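Local atomic coordinates of phytase (PDB entry 2GFI), a protein that probably removes the phosphate at position 3 of phytate (inositol hexakisphosphate), acting as a yeast acid phosphatase of the histidine acid phosphatase family. Residues Y230-F238 with I247-F256; Y285-S296 with L352-Y363. One frame throughout, in Å; residues are numbered along the deposited sequence.

Contact 1 (Y230-F238 with I247-F256); sequences YLTKALNRF and ITEDDVSNLF
Glu249 OE2 accepts the hydroxyl proton of Thr232 OG1 at 2.6 Å, the one hydrogen bond between segments 230-238 and 247-256. The acceptor is the anti lone pair of the carboxylate, the one turned away from OE1. The first torsion of Glu249 (chi1 -90°) lays CG against Leu231 CB, and a bend at the second (chi2 96°) then swings the carboxylate toward Thr232 OG1, with Glu249 OE1 3.6 Å from Leu235 CD2. A glutamate suits this partly exposed margin because its methylenes cover leucine while its oxygens meet a hydroxyl.

Beneath this bond the helical segments 230-238 and 249-256, whose axes approach to 8.9 Å at 95°, pack by knobs-into-holes in both directions. Leu231 enters the hole formed by Glu249, Val252, Ser253 and Phe256, with CD2 3.7 Å from Ser253 CA; the small serine leaves the branched leucine room to come so near the backbone. Val252 answers among Leu231, Ala234, Leu235 and Phe238. Its methyls divide the work, CG1 facing Ala234 CB and CG2 lying 3.7 Å from Leu235 CD1. At one end the Tyr230 ring meets Phe256 CE2 at its edge, and Phe256 stacks on Phe275 and Tyr283 beyond.

Thr248 and Asp251 form a capping box: Asp251 N donates to Thr248 OG1, and Thr248 N to Asp251 OD2 at 2.9 Å. Asp251 also forms a salt bridge with Lys89. The chemistry thus separates into an apolar interior fitted by shape, a Thr232-Glu249 bond tying the helices at its margin, and a capping box that defines the start of the second helix.

Contact 2 (Y285-S296 with L352-Y363); sequences YSVDLDDYYSNS and LPVDYTPFPSPY
An irregular chain, 352-363, curls along one side of helix 277-295, its CA atoms coming to 6.3 Å at the Asp288 CA–Tyr363 CA pair. Tyr285 and Tyr293, two helical turns apart, each use a phenol to hold a backbone carbonyl. Tyr285 OH donates to Pro353 O at 2.5 Å, and Tyr293 OH to Leu352 O at 2.6 Å; both bonds lie in the carbonyl plane, on a lone pair. Tyrosine suits these places, being long enough to span the gap and apolar along its flanks. Pro358 CD rests over one face of the Tyr285 ring, 3.5 Å from its centroid, in a CH-pi contact.

Leu352 fits between the tyrosines. Its CD1 stands almost squarely above the Tyr292 ring, 3.8 Å from the centroid and 11° off the normal, while CD2 turns to Tyr285. With CG anti to the backbone N (chi1 172°), Tyr292 also directs its edge at the face of Tyr363, a T-shaped pair with planes at 61°. The phenol of Tyr292 bonds to Asp351.

Asp288 meets the far end of the loop. Ser361 OG lies 2.9 Å from Asp288 OD2 and 2.6 Å from Tyr363 O, two acceptors for a single proton, while Asp288 OD1 takes the backbone N-H of His365. A water bridges Ser296 OG and Tyr363 OH, and the latter also bonds to Glu337. Phe359 meets Phe49 and Phe408 of the second subunit edge-to-face, so the loop also joins the subunit interface. Aromatic side chains and phenol-to-carbonyl bonds thus hold an irregular, proline-rich loop on a helix beside the probable active site of a branch 2 histidine phosphatase, where Asp291 lies about 6 Å, side chain to side chain, from Asp333, the predicted proton donor.

Contact 1 closes before contact 2 opens, and their centres lie 20 Å apart. Helix 249-266 of contact 1 is followed in the chain by helix 277-295 of contact 2, and the earlier part of the latter helix already touches contact 1, where Glu279, Gln282 and Tyr283 pack on Tyr230. The two meet directly at Tyr230 OH and Ser286 OG, 4.0 Å apart. The centre of contact 1 lies about 26 Å from the centre of the chain, away from the annotated sites; that of contact 2, at about 16 Å, approaches the predicted catalytic residues. Helix 277-295 therefore connects the peripheral helices with the neighbourhood of the active site.

Contact 1 (Y230-F238 with I247-F256)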
loop_
_atom_site.group_PDB
_atom_site.type_symbol
_atom_site.label_atom_id
_atom_site.label_comp_id
_atom_site.label_asym_id
_atom_site.label_seq_id
_atom_site.Cartn_x
_atom_site.Cartn_y
_atom_site.Cartn_z
ATOM N N TYR A 230 1.227 20.729 26.571
ATOM C CA TYR A 230 1.888 19.648 25.859
ATOM C C TYR A 230 3.330 20.048 25.543
ATOM O O TYR A 230 4.194 19.203 25.452
ATOM C CB TYR A 230 1.101 19.276 24.590
ATOM C CG TYR A 230 1.236 20.258 23.459
ATOM C CD1 TYR A 230 2.213 20.087 22.488
ATOM C CD2 TYR A 230 0.383 21.356 23.346
ATOM C CE1 TYR A 230 2.336 20.986 21.424
ATOM C CE2 TYR A 230 0.492 22.252 22.281
ATOM C CZ TYR A 230 1.487 22.062 21.338
ATOM O OH TYR A 230 1.664 22.950 20.301
ATOM N N LEU A 231 3.580 21.347 25.380
ATOM C CA LEU A 231 4.932 21.864 25.120
ATOM C C LEU A 231 5.817 21.661 26.337
ATOM O O LEU A 231 6.945 21.173 26.225
ATOM C CB LEU A 231 4.910 23.326 24.686
ATOM C CG LEU A 231 4.217 23.591 23.334
ATOM C CD1 LEU A 231 4.000 25.086 23.194
ATOM C CD2 LEU A 231 5.004 23.022 22.142
ATOM N N THR A 232 5.272 21.974 27.505
ATOM C CA THR A 232 5.976 21.778 28.751
ATOM C C THR A 232 6.290 20.314 28.969
ATOM O O THR A 232 7.410 19.968 29.373
ATOM C CB THR A 232 5.134 22.299 29.863
ATOM O OG1 THR A 232 4.859 23.678 29.594
ATOM C CG2 THR A 232 5.929 22.307 31.175
ATOM N N LYS A 233 5.321 19.450 28.676
ATOM C CA LYS A 233 5.532 18.033 28.867
ATOM C C LYS A 233 6.588 17.544 27.906
ATOM O O LYS A 233 7.448 16.761 28.293
ATOM C CB LYS A 233 4.241 17.231 28.696
ATOM C CG LYS A 233 3.164 17.558 29.741
ATOM C CD LYS A 233 1.844 16.881 29.387
ATOM C CE LYS A 233 0.972 16.685 30.609
ATOM N NZ LYS A 233 0.281 17.970 30.944
ATOM N N ALA A 234 6.544 18.020 26.663
ATOM C CA ALA A 234 7.517 17.564 25.679
ATOM C C ALA A 234 8.907 17.997 26.166
ATOM O O ALA A 234 9.790 17.164 26.306
ATOM C CB ALA A 234 7.200 18.120 24.308
ATOM N N LEU A 235 9.051 19.287 26.498
ATOM C CA LEU A 235 10.271 19.847 27.056
ATOM C C LEU A 235 10.791 19.073 28.261
ATOM O O LEU A 235 11.957 18.706 28.311
ATOM C CB LEU A 235 10.053 21.322 27.425
ATOM C CG LEU A 235 11.294 22.122 27.835
ATOM C CD1 LEU A 235 12.402 22.070 26.750
ATOM C CD2 LEU A 235 10.908 23.529 28.131
ATOM N N ASN A 236 9.924 18.808 29.225
ATOM C CA ASN A 236 10.342 18.044 30.402
ATOM C C ASN A 236 10.828 16.689 30.018
ATOM O O ASN A 236 11.741 16.178 30.651
ATOM C CB ASN A 236 9.221 17.915 31.440
ATOM C CG ASN A 236 8.873 19.220 32.055
ATOM O OD1 ASN A 236 9.665 20.143 32.029
ATOM N ND2 ASN A 236 7.677 19.324 32.592
ATOM N N ARG A 237 10.247 16.096 28.980
ATOM C CA ARG A 237 10.744 14.800 28.510
ATOM C C ARG A 237 12.162 14.918 27.953
ATOM O O ARG A 237 13.019 14.055 28.174
ATOM C CB ARG A 237 9.800 14.180 27.490
ATOM C CG ARG A 237 10.123 12.749 27.125
ATOM C CD ARG A 237 9.028 12.105 26.221
ATOM N NE ARG A 237 8.898 12.784 24.927
ATOM C CZ ARG A 237 7.888 13.556 24.525
ATOM N NH1 ARG A 237 6.817 13.778 25.304
ATOM N NH2 ARG A 237 7.945 14.111 23.301
ATOM N N PHE A 238 12.400 15.997 27.223
ATOM C CA PHE A 238 13.703 16.251 26.604
ATOM C C PHE A 238 14.721 16.499 27.704
ATOM O O PHE A 238 15.853 15.998 27.645
ATOM C CB PHE A 238 13.593 17.447 25.654
ATOM C CG PHE A 238 12.634 17.214 24.505
ATOM C CD1 PHE A 238 12.250 15.912 24.151
ATOM C CD2 PHE A 238 12.111 18.279 23.790
ATOM C CE1 PHE A 238 11.373 15.686 23.102
ATOM C CE2 PHE A 238 11.233 18.066 22.737
ATOM C CZ PHE A 238 10.852 16.766 22.393
ATOM N N ILE A 247 16.388 24.911 26.645
ATOM C CA ILE A 247 15.522 25.423 25.602
ATOM C C ILE A 247 14.164 25.678 26.216
ATOM O O ILE A 247 13.846 25.158 27.292
ATOM C CB ILE A 247 15.435 24.472 24.373
ATOM C CG1 ILE A 247 14.788 23.127 24.733
ATOM C CG2 ILE A 247 16.825 24.267 23.695
ATOM C CD1 ILE A 247 14.547 22.189 23.506
ATOM N N THR A 248 13.381 26.498 25.532
ATOM C CA THR A 248 12.041 26.867 25.970
ATOM C C THR A 248 10.940 26.087 25.257
ATOM O O THR A 248 11.182 25.356 24.280
ATOM C CB THR A 248 11.799 28.385 25.742
ATOM O OG1 THR A 248 12.003 28.684 24.365
ATOM C CG2 THR A 248 12.900 29.246 26.443
ATOM N N GLU A 249 9.730 26.279 25.774
ATOM C CA GLU A 249 8.488 25.801 25.198
ATOM C C GLU A 249 8.308 26.380 23.807
ATOM O O GLU A 249 7.897 25.660 22.920
ATOM C CB GLU A 249 7.320 26.222 26.067
ATOM C CG GLU A 249 6.978 25.217 27.141
ATOM C CD GLU A 249 7.600 25.522 28.484
ATOM O OE1 GLU A 249 8.612 26.253 28.534
ATOM O OE2 GLU A 249 7.071 25.025 29.506
ATOM N N ASP A 250 8.651 27.665 23.650
ATOM C CA ASP A 250 8.750 28.365 22.376
ATOM C C ASP A 250 9.655 27.665 21.381
ATOM O O ASP A 250 9.309 27.570 20.221
ATOM C CB ASP A 250 9.298 29.806 22.574
ATOM C CG ASP A 250 9.352 30.629 21.244
ATOM O OD1 ASP A 250 8.257 30.729 20.594
ATOM O OD2 ASP A 250 10.414 31.230 20.777
ATOM N N ASP A 251 10.834 27.249 21.828
ATOM C CA ASP A 251 11.761 26.455 21.028
ATOM C C ASP A 251 11.138 25.151 20.544
ATOM O O ASP A 251 11.173 24.855 19.360
ATOM C CB ASP A 251 13.027 26.161 21.836
ATOM C CG ASP A 251 13.803 27.438 22.174
ATOM O OD1 ASP A 251 13.600 28.472 21.475
ATOM O OD2 ASP A 251 14.613 27.512 23.117
ATOM N N VAL A 252 10.569 24.403 21.488
ATOM C CA VAL A 252 9.901 23.150 21.251
ATOM C C VAL A 252 8.769 23.369 20.237
ATOM O O VAL A 252 8.643 22.626 19.293
ATOM C CB VAL A 252 9.363 22.539 22.561
ATOM C CG1 VAL A 252 8.573 21.247 22.278
ATOM C CG2 VAL A 252 10.507 22.267 23.551
ATOM N N SER A 253 7.990 24.411 20.419
ATOM C CA SER A 253 6.937 24.730 19.489
ATOM C C SER A 253 7.451 24.933 18.055
ATOM O O SER A 253 6.809 24.538 17.109
ATOM C CB SER A 253 6.243 25.982 19.945
ATOM O OG SER A 253 5.136 26.207 19.098
ATOM N N ASN A 254 8.634 25.527 17.926
ATOM C CA ASN A 254 9.300 25.741 16.653
ATOM C C ASN A 254 9.891 24.480 16.059
ATOM O O ASN A 254 10.172 24.387 14.870
ATOM C CB ASN A 254 10.384 26.808 16.845
ATOM C CG ASN A 254 9.798 28.194 16.898
ATOM O OD1 ASN A 254 10.297 29.087 17.593
ATOM N ND2 ASN A 254 8.717 28.382 16.168
ATOM N N LEU A 255 10.032 23.459 16.872
ATOM C CA LEU A 255 10.640 22.254 16.380
ATOM C C LEU A 255 9.640 21.477 15.528
ATOM O O LEU A 255 10.033 20.647 14.706
ATOM C CB LEU A 255 11.200 21.430 17.539
ATOM C CG LEU A 255 12.432 21.963 18.238
ATOM C CD1 LEU A 255 12.880 20.966 19.376
ATOM C CD2 LEU A 255 13.518 22.169 17.208
ATOM N N PHE A 256 8.350 21.753 15.722
ATOM C CA PHE A 256 7.315 21.231 14.794
ATOM C C PHE A 256 7.492 21.744 13.398
ATOM O O PHE A 256 7.520 20.941 12.471
ATOM C CB PHE A 256 5.881 21.524 15.250
ATOM C CG PHE A 256 5.478 20.767 16.442
ATOM C CD1 PHE A 256 5.021 19.459 16.323
ATOM C CD2 PHE A 256 5.557 21.356 17.709
ATOM C CE1 PHE A 256 4.630 18.745 17.473
ATOM C CE2 PHE A 256 5.179 20.674 18.841
ATOM C CZ PHE A 256 4.708 19.356 18.729
#

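Contact 2 (Y285-S296 with L352-Y363)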
loop_
_atom_site.group_PDB
_atom_site.type_symbol
_atom_site.label_atom_id
_atom_site.label_comp_id
_atom_site.label_asym_id
_atom_site.label_seq_id
_atom_site.Cartn_x
_atom_site.Cartn_y
_atom_site.Cartn_z
ATOM N N TYR A 285 -3.732 21.638 16.148
ATOM C CA TYR A 285 -4.936 22.390 16.444
ATOM C C TYR A 285 -4.604 23.836 16.789
ATOM O O TYR A 285 -5.405 24.740 16.493
ATOM C CB TYR A 285 -5.762 21.747 17.529
ATOM C CG TYR A 285 -7.056 22.489 17.714
ATOM C CD1 TYR A 285 -7.929 22.631 16.659
ATOM C CD2 TYR A 285 -7.369 23.109 18.935
ATOM C CE1 TYR A 285 -9.093 23.342 16.814
ATOM C CE2 TYR A 285 -8.532 23.810 19.103
ATOM C CZ TYR A 285 -9.390 23.921 18.039
ATOM O OH TYR A 285 -10.581 24.603 18.156
ATOM N N SER A 286 -3.421 24.073 17.373
ATOM C CA SER A 286 -2.986 25.461 17.618
ATOM C C SER A 286 -2.843 26.247 16.316
ATOM O O SER A 286 -3.153 27.463 16.265
ATOM C CB SER A 286 -1.703 25.526 18.473
ATOM O OG SER A 286 -0.556 25.136 17.747
ATOM N N VAL A 287 -2.371 25.555 15.278
ATOM C CA VAL A 287 -2.288 26.120 13.942
ATOM C C VAL A 287 -3.675 26.279 13.340
ATOM O O VAL A 287 -3.956 27.299 12.746
ATOM C CB VAL A 287 -1.370 25.291 12.948
ATOM C CG1 VAL A 287 -1.417 25.912 11.539
ATOM C CG2 VAL A 287 0.058 25.223 13.440
ATOM N N ASP A 288 -4.549 25.290 13.464
ATOM C CA ASP A 288 -5.904 25.494 12.959
ATOM C C ASP A 288 -6.541 26.726 13.592
ATOM O O ASP A 288 -7.220 27.467 12.902
ATOM C CB ASP A 288 -6.784 24.303 13.252
ATOM C CG ASP A 288 -6.524 23.136 12.315
ATOM O OD1 ASP A 288 -5.993 23.363 11.180
ATOM O OD2 ASP A 288 -6.830 21.951 12.640
ATOM N N LEU A 289 -6.332 26.920 14.904
ATOM C CA LEU A 289 -6.890 28.025 15.639
ATOM C C LEU A 289 -6.332 29.347 15.137
ATOM O O LEU A 289 -7.067 30.245 14.728
ATOM C CB LEU A 289 -6.526 27.886 17.095
ATOM C CG LEU A 289 -7.451 27.189 18.061
ATOM C CD1 LEU A 289 -6.784 27.218 19.432
ATOM C CD2 LEU A 289 -8.821 27.871 18.069
ATOM N N ASP A 290 -5.021 29.462 15.159
ATOM C CA ASP A 290 -4.378 30.638 14.641
ATOM C C ASP A 290 -4.872 30.972 13.223
ATOM O O ASP A 290 -5.245 32.103 12.942
ATOM C CB ASP A 290 -2.871 30.445 14.667
ATOM C CG ASP A 290 -2.137 31.644 14.170
ATOM O OD1 ASP A 290 -2.594 32.769 14.467
ATOM O OD2 ASP A 290 -1.104 31.577 13.459
ATOM N N ASP A 291 -4.886 29.998 12.316
ATOM C CA ASP A 291 -5.323 30.314 10.954
ATOM C C ASP A 291 -6.807 30.538 10.849
ATOM O O ASP A 291 -7.239 31.346 10.038
ATOM C CB ASP A 291 -4.885 29.253 9.969
ATOM C CG ASP A 291 -3.390 29.159 9.865
ATOM O OD1 ASP A 291 -2.689 30.175 10.109
ATOM O OD2 ASP A 291 -2.823 28.094 9.557
ATOM N N TYR A 292 -7.602 29.843 11.655
ATOM C CA TYR A 292 -9.028 30.106 11.610
ATOM C C TYR A 292 -9.311 31.556 12.014
ATOM O O TYR A 292 -10.075 32.247 11.340
ATOM C CB TYR A 292 -9.849 29.149 12.466
ATOM C CG TYR A 292 -11.299 29.596 12.531
ATOM C CD1 TYR A 292 -12.183 29.314 11.476
ATOM C CD2 TYR A 292 -11.777 30.338 13.619
ATOM C CE1 TYR A 292 -13.510 29.724 11.508
ATOM C CE2 TYR A 292 -13.098 30.759 13.666
ATOM C CZ TYR A 292 -13.961 30.448 12.602
ATOM O OH TYR A 292 -15.266 30.871 12.621
ATOM N N TYR A 293 -8.657 32.016 13.076
ATOM C CA TYR A 293 -8.941 33.337 13.638
ATOM C C TYR A 293 -8.238 34.492 12.933
ATOM O O TYR A 293 -8.626 35.657 13.085
ATOM C CB TYR A 293 -8.655 33.372 15.142
ATOM C CG TYR A 293 -9.742 32.733 15.954
ATOM C CD1 TYR A 293 -10.953 33.400 16.155
ATOM C CD2 TYR A 293 -9.574 31.434 16.510
ATOM C CE1 TYR A 293 -11.967 32.827 16.880
ATOM C CE2 TYR A 293 -10.581 30.849 17.237
ATOM C CZ TYR A 293 -11.778 31.559 17.426
ATOM O OH TYR A 293 -12.798 31.043 18.156
ATOM N N SER A 294 -7.209 34.160 12.171
ATOM C CA SER A 294 -6.449 35.143 11.427
ATOM C C SER A 294 -6.858 35.204 9.972
ATOM O O SER A 294 -7.022 36.284 9.424
ATOM C CB SER A 294 -4.964 34.809 11.526
ATOM O OG SER A 294 -4.683 34.580 12.884
ATOM N N ASN A 295 -7.014 34.036 9.349
ATOM C CA ASN A 295 -7.182 33.952 7.898
ATOM C C ASN A 295 -8.530 33.452 7.433
ATOM O O ASN A 295 -8.741 33.319 6.234
ATOM C CB ASN A 295 -6.130 33.039 7.279
ATOM C CG ASN A 295 -4.739 33.343 7.751
ATOM O OD1 ASN A 295 -4.402 34.492 7.999
ATOM N ND2 ASN A 295 -3.903 32.297 7.860
ATOM N N SER A 296 -9.413 33.141 8.367
ATOM C CA SER A 296 -10.702 32.608 8.010
ATOM C C SER A 296 -11.818 33.323 8.775
ATOM O O SER A 296 -11.647 34.454 9.230
ATOM C CB SER A 296 -10.707 31.101 8.262
ATOM O OG SER A 296 -11.744 30.468 7.545
ATOM N N LEU A 352 -13.957 28.433 16.504
ATOM C CA LEU A 352 -13.295 27.290 17.080
ATOM C C LEU A 352 -13.154 27.471 18.580
ATOM O O LEU A 352 -12.902 28.578 19.047
ATOM C CB LEU A 352 -11.925 27.099 16.417
ATOM C CG LEU A 352 -11.916 26.137 15.224
ATOM C CD1 LEU A 352 -12.946 26.540 14.132
ATOM C CD2 LEU A 352 -10.516 26.046 14.635
ATOM N N PRO A 353 -13.329 26.402 19.342
ATOM C CA PRO A 353 -13.106 26.481 20.767
ATOM C C PRO A 353 -11.611 26.539 21.037
ATOM O O PRO A 353 -10.809 26.082 20.211
ATOM C CB PRO A 353 -13.690 25.171 21.281
ATOM C CG PRO A 353 -13.509 24.195 20.117
ATOM C CD PRO A 353 -13.746 25.041 18.907
ATOM N N VAL A 354 -11.249 27.109 22.190
ATOM C CA VAL A 354 -9.860 27.218 22.626
ATOM C C VAL A 354 -9.626 26.451 23.916
ATOM O O VAL A 354 -8.487 26.157 24.278
ATOM C CB VAL A 354 -9.452 28.694 22.825
ATOM C CG1 VAL A 354 -9.456 29.410 21.486
ATOM C CG2 VAL A 354 -10.381 29.421 23.871
ATOM N N ASP A 355 -10.701 26.109 24.611
ATOM C CA ASP A 355 -10.563 25.611 25.976
ATOM C C ASP A 355 -10.529 24.087 26.001
ATOM O O ASP A 355 -10.395 23.467 27.039
ATOM C CB ASP A 355 -11.664 26.204 26.885
ATOM C CG ASP A 355 -13.079 25.820 26.422
ATOM O OD1 ASP A 355 -13.367 25.830 25.179
ATOM O OD2 ASP A 355 -13.980 25.487 27.228
ATOM N N TYR A 356 -10.607 23.477 24.827
ATOM C CA TYR A 356 -10.333 22.057 24.706
ATOM C C TYR A 356 -9.902 21.770 23.285
ATOM O O TYR A 356 -9.915 22.672 22.459
ATOM C CB TYR A 356 -11.578 21.245 25.083
ATOM C CG TYR A 356 -12.686 21.328 24.056
ATOM C CD1 TYR A 356 -12.924 20.263 23.167
ATOM C CD2 TYR A 356 -13.505 22.472 23.964
ATOM C CE1 TYR A 356 -13.951 20.347 22.219
ATOM C CE2 TYR A 356 -14.552 22.538 23.044
ATOM C CZ TYR A 356 -14.757 21.486 22.171
ATOM O OH TYR A 356 -15.784 21.556 21.258
ATOM N N THR A 357 -9.535 20.518 23.000
ATOM C CA THR A 357 -9.189 20.104 21.650
ATOM C C THR A 357 -10.386 19.349 21.049
ATOM O O THR A 357 -10.763 18.286 21.530
ATOM C CB THR A 357 -7.921 19.224 21.641
ATOM O OG1 THR A 357 -6.891 19.878 22.383
ATOM C CG2 THR A 357 -7.343 19.058 20.203
ATOM N N PRO A 358 -10.998 19.944 20.027
ATOM C CA PRO A 358 -12.095 19.294 19.308
ATOM C C PRO A 358 -11.567 18.218 18.373
ATOM O O PRO A 358 -10.454 18.340 17.847
ATOM C CB PRO A 358 -12.729 20.444 18.482
ATOM C CG PRO A 358 -11.605 21.399 18.271
ATOM C CD PRO A 358 -10.707 21.296 19.511
ATOM N N PHE A 359 -12.399 17.209 18.144
ATOM C CA PHE A 359 -12.129 16.155 17.211
ATOM C C PHE A 359 -13.412 15.943 16.400
ATOM O O PHE A 359 -14.469 15.595 16.970
ATOM C CB PHE A 359 -11.734 14.888 17.984
ATOM C CG PHE A 359 -10.412 14.991 18.655
ATOM C CD1 PHE A 359 -9.251 14.610 17.983
ATOM C CD2 PHE A 359 -10.314 15.497 19.958
ATOM C CE1 PHE A 359 -8.005 14.733 18.599
ATOM C CE2 PHE A 359 -9.073 15.626 20.590
ATOM C CZ PHE A 359 -7.922 15.237 19.914
ATOM N N PRO A 360 -13.353 16.179 15.086
ATOM C CA PRO A 360 -12.133 16.639 14.403
ATOM C C PRO A 360 -11.997 18.143 14.646
ATOM O O PRO A 360 -12.844 18.723 15.294
ATOM C CB PRO A 360 -12.455 16.368 12.926
ATOM C CG PRO A 360 -13.992 16.707 12.854
ATOM C CD PRO A 360 -14.512 16.086 14.176
ATOM N N SER A 361 -10.933 18.769 14.180
ATOM C CA SER A 361 -10.872 20.210 14.191
ATOM C C SER A 361 -11.967 20.704 13.241
ATOM O O SER A 361 -12.031 20.255 12.098
ATOM C CB SER A 361 -9.510 20.698 13.742
ATOM O OG SER A 361 -9.559 22.103 13.542
ATOM N N PRO A 362 -12.844 21.591 13.710
ATOM C CA PRO A 362 -13.964 22.092 12.885
ATOM C C PRO A 362 -13.466 22.856 11.680
ATOM O O PRO A 362 -14.225 23.137 10.743
ATOM C CB PRO A 362 -14.698 23.071 13.828
ATOM C CG PRO A 362 -14.234 22.700 15.207
ATOM C CD PRO A 362 -12.844 22.166 15.065
ATOM N N TYR A 363 -12.205 23.244 11.737
ATOM C CA TYR A 363 -11.591 23.927 10.638
ATOM C C TYR A 363 -10.228 23.336 10.433
ATOM O O TYR A 363 -9.391 23.403 11.303
ATOM C CB TYR A 363 -11.446 25.401 10.968
ATOM C CG TYR A 363 -10.750 26.145 9.870
ATOM C CD1 TYR A 363 -11.419 26.452 8.679
ATOM C CD2 TYR A 363 -9.429 26.526 10.008
ATOM C CE1 TYR A 363 -10.784 27.135 7.668
ATOM C CE2 TYR A 363 -8.777 27.216 8.990
ATOM C CZ TYR A 363 -9.451 27.518 7.830
ATOM O OH TYR A 363 -8.791 28.202 6.830
HETATM O O HOH W 1 -10.744 29.651 5.253
#